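Local coordinates for protein probable amidase (Thermus thermophilus, PDB 2DC0) that is a probable amidase of the amidase-signature family, whose core is a mixed beta sheet flanked by helices, at residues 175-179 against 355-361; 350-356 against 407-413. All coordinates share one frame; numbering follows the deposited sequence.

Contact 1: 175-179 against 355-361; sequences PAGFN and VQPLPAP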
loop_
_atom_site.group_PDB
_atom_site.type_symbol
_atom_site.label_atom_id
_atom_site.label_comp_id
_atom_site.label_asym_id
_atom_site.label_seq_id
_atom_site.Cartn_x
_atom_site.Cartn_y
_atom_site.Cartn_z
ATOM N N PRO A 175 11.605 -13.205 -16.890
ATOM C CA PRO A 175 11.753 -14.316 -17.838
ATOM C C PRO A 175 10.892 -14.125 -19.089
ATOM O O PRO A 175 11.270 -14.554 -20.184
ATOM C CB PRO A 175 11.366 -15.549 -17.011
ATOM C CG PRO A 175 10.452 -15.002 -15.961
ATOM C CD PRO A 175 11.091 -13.676 -15.592
ATOM N N ALA A 176 9.742 -13.471 -18.938
ATOM C CA ALA A 176 8.880 -13.216 -20.092
ATOM C C ALA A 176 9.648 -12.331 -21.064
ATOM O O ALA A 176 9.688 -12.602 -22.261
ATOM C CB ALA A 176 7.586 -12.517 -19.652
ATOM N N GLY A 177 10.265 -11.273 -20.539
ATOM C CA GLY A 177 11.026 -10.369 -21.384
ATOM C C GLY A 177 12.170 -11.082 -22.086
ATOM O O GLY A 177 12.318 -10.987 -23.302
ATOM N N PHE A 178 12.972 -11.800 -21.303
ATOM C CA PHE A 178 14.123 -12.551 -21.790
ATOM C C PHE A 178 13.810 -13.533 -22.913
ATOM O O PHE A 178 14.602 -13.701 -23.850
ATOM C CB PHE A 178 14.748 -13.345 -20.638
ATOM C CG PHE A 178 15.706 -12.557 -19.780
ATOM C CD1 PHE A 178 15.518 -11.201 -19.543
ATOM C CD2 PHE A 178 16.783 -13.200 -19.175
ATOM C CE1 PHE A 178 16.390 -10.491 -18.716
ATOM C CE2 PHE A 178 17.660 -12.506 -18.345
ATOM C CZ PHE A 178 17.460 -11.146 -18.115
ATOM N N ASN A 179 12.664 -14.198 -22.805
ATOM C CA ASN A 179 12.272 -15.215 -23.774
ATOM C C ASN A 179 11.235 -14.793 -24.815
ATOM O O ASN A 179 10.850 -15.594 -25.668
ATOM C CB ASN A 179 11.799 -16.460 -23.009
ATOM C CG ASN A 179 12.917 -17.088 -22.178
ATOM O OD1 ASN A 179 13.829 -17.716 -22.719
ATOM N ND2 ASN A 179 12.862 -16.899 -20.865
ATOM N N VAL A 355 11.318 -3.782 -19.344
ATOM C CA VAL A 355 11.264 -4.750 -18.259
ATOM C C VAL A 355 12.687 -5.213 -17.942
ATOM O O VAL A 355 12.930 -5.840 -16.912
ATOM C CB VAL A 355 10.405 -5.972 -18.643
ATOM C CG1 VAL A 355 11.163 -6.865 -19.611
ATOM C CG2 VAL A 355 10.011 -6.738 -17.391
ATOM N N GLN A 356 13.618 -4.883 -18.836
ATOM C CA GLN A 356 15.023 -5.257 -18.704
ATOM C C GLN A 356 15.899 -4.160 -19.333
ATOM O O GLN A 356 15.470 -3.465 -20.259
ATOM C CB GLN A 356 15.257 -6.583 -19.438
ATOM C CG GLN A 356 14.855 -6.500 -20.912
ATOM C CD GLN A 356 14.662 -7.851 -21.557
ATOM O OE1 GLN A 356 15.623 -8.540 -21.908
ATOM N NE2 GLN A 356 13.412 -8.247 -21.702
ATOM N N PRO A 357 17.134 -3.989 -18.838
ATOM C CA PRO A 357 18.036 -2.966 -19.383
ATOM C C PRO A 357 18.833 -3.458 -20.583
ATOM O O PRO A 357 19.387 -2.660 -21.341
ATOM C CB PRO A 357 18.948 -2.660 -18.207
ATOM C CG PRO A 357 19.113 -4.035 -17.591
ATOM C CD PRO A 357 17.679 -4.545 -17.584
ATOM N N LEU A 358 18.868 -4.774 -20.744
ATOM C CA LEU A 358 19.626 -5.413 -21.810
ATOM C C LEU A 358 18.992 -6.745 -22.196
ATOM O O LEU A 358 18.168 -7.289 -21.458
ATOM C CB LEU A 358 21.048 -5.709 -21.305
ATOM C CG LEU A 358 21.933 -4.569 -20.786
ATOM C CD1 LEU A 358 22.892 -5.112 -19.743
ATOM C CD2 LEU A 358 22.679 -3.931 -21.945
ATOM N N PRO A 359 19.362 -7.284 -23.371
ATOM C CA PRO A 359 18.790 -8.574 -23.756
ATOM C C PRO A 359 19.402 -9.605 -22.813
ATOM O O PRO A 359 20.391 -9.314 -22.134
ATOM C CB PRO A 359 19.259 -8.745 -25.201
ATOM C CG PRO A 359 20.570 -8.001 -25.213
ATOM C CD PRO A 359 20.232 -6.752 -24.434
ATOM N N ALA A 360 18.809 -10.792 -22.752
ATOM C CA ALA A 360 19.319 -11.854 -21.886
ATOM C C ALA A 360 20.813 -12.047 -22.136
ATOM O O ALA A 360 21.237 -12.259 -23.268
ATOM C CB ALA A 360 18.563 -13.152 -22.159
ATOM N N PRO A 361 21.630 -11.977 -21.076
ATOM C CA PRO A 361 23.082 -12.145 -21.212
ATOM C C PRO A 361 23.557 -13.601 -21.151
ATOM O O PRO A 361 22.802 -14.502 -20.776
ATOM C CB PRO A 361 23.620 -11.325 -20.048
ATOM C CG PRO A 361 22.621 -11.596 -18.983
ATOM C CD PRO A 361 21.272 -11.555 -19.707
HETATM O O HOH W 1 16.466 -11.570 -24.087
#
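The ring of F178 meets A360 face-on in a CH-pi contact that joins the last turn of helix 173-179 to the irregular loop following strand 350-354, in the helix-flanked mixed sheet of the amidase-signature fold. A360 CA stands 4.0 Å from the centroid of the F178 ring, 14° off its normal, while A360 CB slips over the rim to lie 3.5 Å from F178 CD2. Next along the loop, P361 crosses the F178 side chain at about a right angle, and its CD comes obliquely to 4.0 Å from F178 CE2. With CG opposite the carbonyl carbon (chi1 -83°), the phenyl group swings off the helix into this proline-rich loop. Q356 reaches the ring obliquely, its amide plane turned 38° from the aromatic plane. Farther back, V355 CG1 packs 3.9 Å from G177 CA, where the bare glycine backbone admits a close approach.

A water also links the segments. It donates to F178 O at 2.8 Å and accepts from A360 N at 2.8 Å, so a helix carbonyl and a loop amide are joined without direct contact. N136 ND2 also bonds to F178 O, R142 NH1 bonds to A360 O, and the ring of F381 from helix 377-382 meets F178 steeply. Behind this shell, at the helix end, N179 donates two hydrogen bonds to P175 O, from its backbone N at 3.0 Å and from its side-chain ND2 at 2.9 Å, the two donors arriving from opposite faces of the carbonyl plane.

Contact 2: 350-356 against 407-413; sequences ALLLPVQ and PVGLQVV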
loop_
_atom_site.group_PDB
_atom_site.type_symbol
_atom_site.label_atom_id
_atom_site.label_comp_id
_atom_site.label_asym_id
_atom_site.label_seq_id
_atom_site.Cartn_x
_atom_site.Cartn_y
_atom_site.Cartn_z
ATOM N N ALA A 350 -1.293 4.618 -17.649
ATOM C CA ALA A 350 -0.327 3.636 -17.174
ATOM C C ALA A 350 1.075 4.162 -17.365
ATOM O O ALA A 350 1.287 5.151 -18.060
ATOM C CB ALA A 350 -0.488 2.325 -17.939
ATOM N N LEU A 351 2.030 3.500 -16.726
ATOM C CA LEU A 351 3.422 3.867 -16.872
ATOM C C LEU A 351 3.993 2.861 -17.854
ATOM O O LEU A 351 3.524 1.725 -17.933
ATOM C CB LEU A 351 4.175 3.744 -15.542
ATOM C CG LEU A 351 3.642 4.546 -14.355
ATOM C CD1 LEU A 351 4.619 4.443 -13.191
ATOM C CD2 LEU A 351 3.444 5.995 -14.766
ATOM N N LEU A 352 4.992 3.302 -18.610
ATOM C CA LEU A 352 5.692 2.461 -19.570
ATOM C C LEU A 352 7.183 2.556 -19.270
ATOM O O LEU A 352 7.697 3.637 -18.991
ATOM C CB LEU A 352 5.470 2.944 -21.004
ATOM C CG LEU A 352 4.104 2.794 -21.664
ATOM C CD1 LEU A 352 4.210 3.184 -23.141
ATOM C CD2 LEU A 352 3.641 1.343 -21.537
ATOM N N LEU A 353 7.865 1.418 -19.325
ATOM C CA LEU A 353 9.310 1.349 -19.107
ATOM C C LEU A 353 9.756 -0.063 -19.461
ATOM O O LEU A 353 8.994 -1.014 -19.304
ATOM C CB LEU A 353 9.670 1.645 -17.646
ATOM C CG LEU A 353 9.163 0.669 -16.578
ATOM C CD1 LEU A 353 10.132 0.634 -15.386
ATOM C CD2 LEU A 353 7.777 1.101 -16.129
ATOM N N PRO A 354 10.990 -0.221 -19.950
ATOM C CA PRO A 354 11.470 -1.557 -20.303
ATOM C C PRO A 354 11.406 -2.483 -19.092
ATOM O O PRO A 354 11.441 -2.027 -17.944
ATOM C CB PRO A 354 12.908 -1.301 -20.742
ATOM C CG PRO A 354 12.849 0.077 -21.292
ATOM C CD PRO A 354 12.007 0.796 -20.260
ATOM N N VAL A 355 11.318 -3.782 -19.344
ATOM C CA VAL A 355 11.264 -4.750 -18.259
ATOM C C VAL A 355 12.687 -5.213 -17.942
ATOM O O VAL A 355 12.930 -5.840 -16.912
ATOM C CB VAL A 355 10.405 -5.972 -18.643
ATOM C CG1 VAL A 355 11.163 -6.865 -19.611
ATOM C CG2 VAL A 355 10.011 -6.738 -17.391
ATOM N N GLN A 356 13.618 -4.883 -18.836
ATOM C CA GLN A 356 15.023 -5.257 -18.704
ATOM C C GLN A 356 15.899 -4.160 -19.333
ATOM O O GLN A 356 15.470 -3.465 -20.259
ATOM C CB GLN A 356 15.257 -6.583 -19.438
ATOM C CG GLN A 356 14.855 -6.500 -20.912
ATOM C CD GLN A 356 14.662 -7.851 -21.557
ATOM O OE1 GLN A 356 15.623 -8.540 -21.908
ATOM N NE2 GLN A 356 13.412 -8.247 -21.702
ATOM N N PRO A 407 15.017 -11.101 -27.509
ATOM C CA PRO A 407 13.781 -10.422 -27.110
ATOM C C PRO A 407 14.032 -9.420 -25.991
ATOM O O PRO A 407 14.874 -9.645 -25.120
ATOM C CB PRO A 407 12.888 -11.571 -26.628
ATOM C CG PRO A 407 13.398 -12.754 -27.394
ATOM C CD PRO A 407 14.889 -12.558 -27.348
ATOM N N VAL A 408 13.302 -8.311 -26.035
ATOM C CA VAL A 408 13.379 -7.277 -25.012
ATOM C C VAL A 408 11.934 -6.936 -24.676
ATOM O O VAL A 408 11.161 -6.585 -25.565
ATOM C CB VAL A 408 14.054 -5.994 -25.517
ATOM C CG1 VAL A 408 14.097 -4.967 -24.380
ATOM C CG2 VAL A 408 15.459 -6.292 -26.006
ATOM N N GLY A 409 11.565 -7.039 -23.404
ATOM C CA GLY A 409 10.192 -6.757 -23.028
ATOM C C GLY A 409 9.876 -5.361 -22.529
ATOM O O GLY A 409 10.767 -4.601 -22.137
ATOM N N LEU A 410 8.586 -5.029 -22.547
ATOM C CA LEU A 410 8.089 -3.730 -22.101
ATOM C C LEU A 410 7.132 -3.909 -20.932
ATOM O O LEU A 410 6.324 -4.841 -20.916
ATOM C CB LEU A 410 7.341 -3.025 -23.239
ATOM C CG LEU A 410 6.706 -1.667 -22.925
ATOM C CD1 LEU A 410 7.807 -0.605 -22.786
ATOM C CD2 LEU A 410 5.748 -1.264 -24.053
ATOM N N GLN A 411 7.225 -3.019 -19.953
ATOM C CA GLN A 411 6.337 -3.073 -18.801
ATOM C C GLN A 411 5.238 -2.033 -18.929
ATOM O O GLN A 411 5.496 -0.895 -19.309
ATOM C CB GLN A 411 7.098 -2.799 -17.503
ATOM C CG GLN A 411 7.956 -3.938 -17.003
ATOM C CD GLN A 411 8.537 -3.633 -15.633
ATOM O OE1 GLN A 411 9.463 -2.833 -15.506
ATOM N NE2 GLN A 411 7.978 -4.252 -14.601
ATOM N N VAL A 412 4.013 -2.451 -18.623
ATOM C CA VAL A 412 2.850 -1.579 -18.635
ATOM C C VAL A 412 2.376 -1.645 -17.186
ATOM O O VAL A 412 1.926 -2.693 -16.731
ATOM C CB VAL A 412 1.735 -2.114 -19.566
ATOM C CG1 VAL A 412 0.555 -1.141 -19.570
ATOM C CG2 VAL A 412 2.278 -2.297 -20.994
ATOM N N VAL A 413 2.502 -0.531 -16.469
ATOM C CA VAL A 413 2.143 -0.454 -15.050
ATOM C C VAL A 413 0.867 0.333 -14.778
ATOM O O VAL A 413 0.756 1.491 -15.177
ATOM C CB VAL A 413 3.284 0.219 -14.249
ATOM C CG1 VAL A 413 2.975 0.188 -12.759
ATOM C CG2 VAL A 413 4.612 -0.472 -14.548
#
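L351 N donates to V413 O at 2.8 Å, in the carbonyl plane and on a lone pair. The return bond, V413 N to L351 O, is nearly straight (174° at the hydrogen), and the two make L351-V413 a hydrogen-bonded pair of an antiparallel ladder between neighbouring strands of the central mixed sheet. L353 and Q411 form the next such pair less evenly: Q411 N reaches L353 O at 2.8 Å, whereas the bond from L353 N to Q411 O is weak. Beyond the strand end, V355 N still finds G409 O at 3.0 Å, but from well above the carbonyl plane, as the chain begins to turn away. P354 falls opposite L410 in a non-hydrogen-bonded pair, where its missing N-H costs the ladder nothing.

Side chains pack on both sides of this backbone. On one, wholly aliphatic, L352 and V412 lie side by side and point the same way, with L352 CD2 3.9 Å from V412 CG2; helix 419-430 packs on both. On the other, mixed with the polar Q411, L353 reaches across to Q411 and V413 of the partner strand. Its CG takes the tight site between the backbone N and the carbonyl carbon (chi1 64°), which places CD2 3.9 Å from V413 CG2 while the side chain passes obliquely over Q411. Q411 extends past this group and crosses V355 at about a right angle, Q411 CG resting 3.5 Å from V355 CG2. L410 touches L353 O with CD1 at 3.7 Å and also packs on F257 and L260 of helix 251-263. The chemistry implies a division of labour: backbone amides and carbonyls satisfy one another within the buried ladder, while aliphatic branches of L352 and V412 meet helix 419-430, and Q411 and V413 meet loop residues T385 and V393.

In the fold
Followed from the N terminus, the chain reaches helix 173-179 well after its first helices and strands, and contact 1 closes a span of 175 residues when the loop at 355-361 returns to it. Contact 2 closes a shorter span of 50 residues, as strand 406-413 comes back beside strand 350-354. The two closures cross rather than nest, since the segments alternate along the chain, and they share V355 and Q356, where strand gives way to loop. Their centres lie about 10 Å apart, and they touch directly where P407 packs against the backbone of 177-179. Together they tie the helix 173-179 to the sheet through one continuous run, 350-361, that serves both.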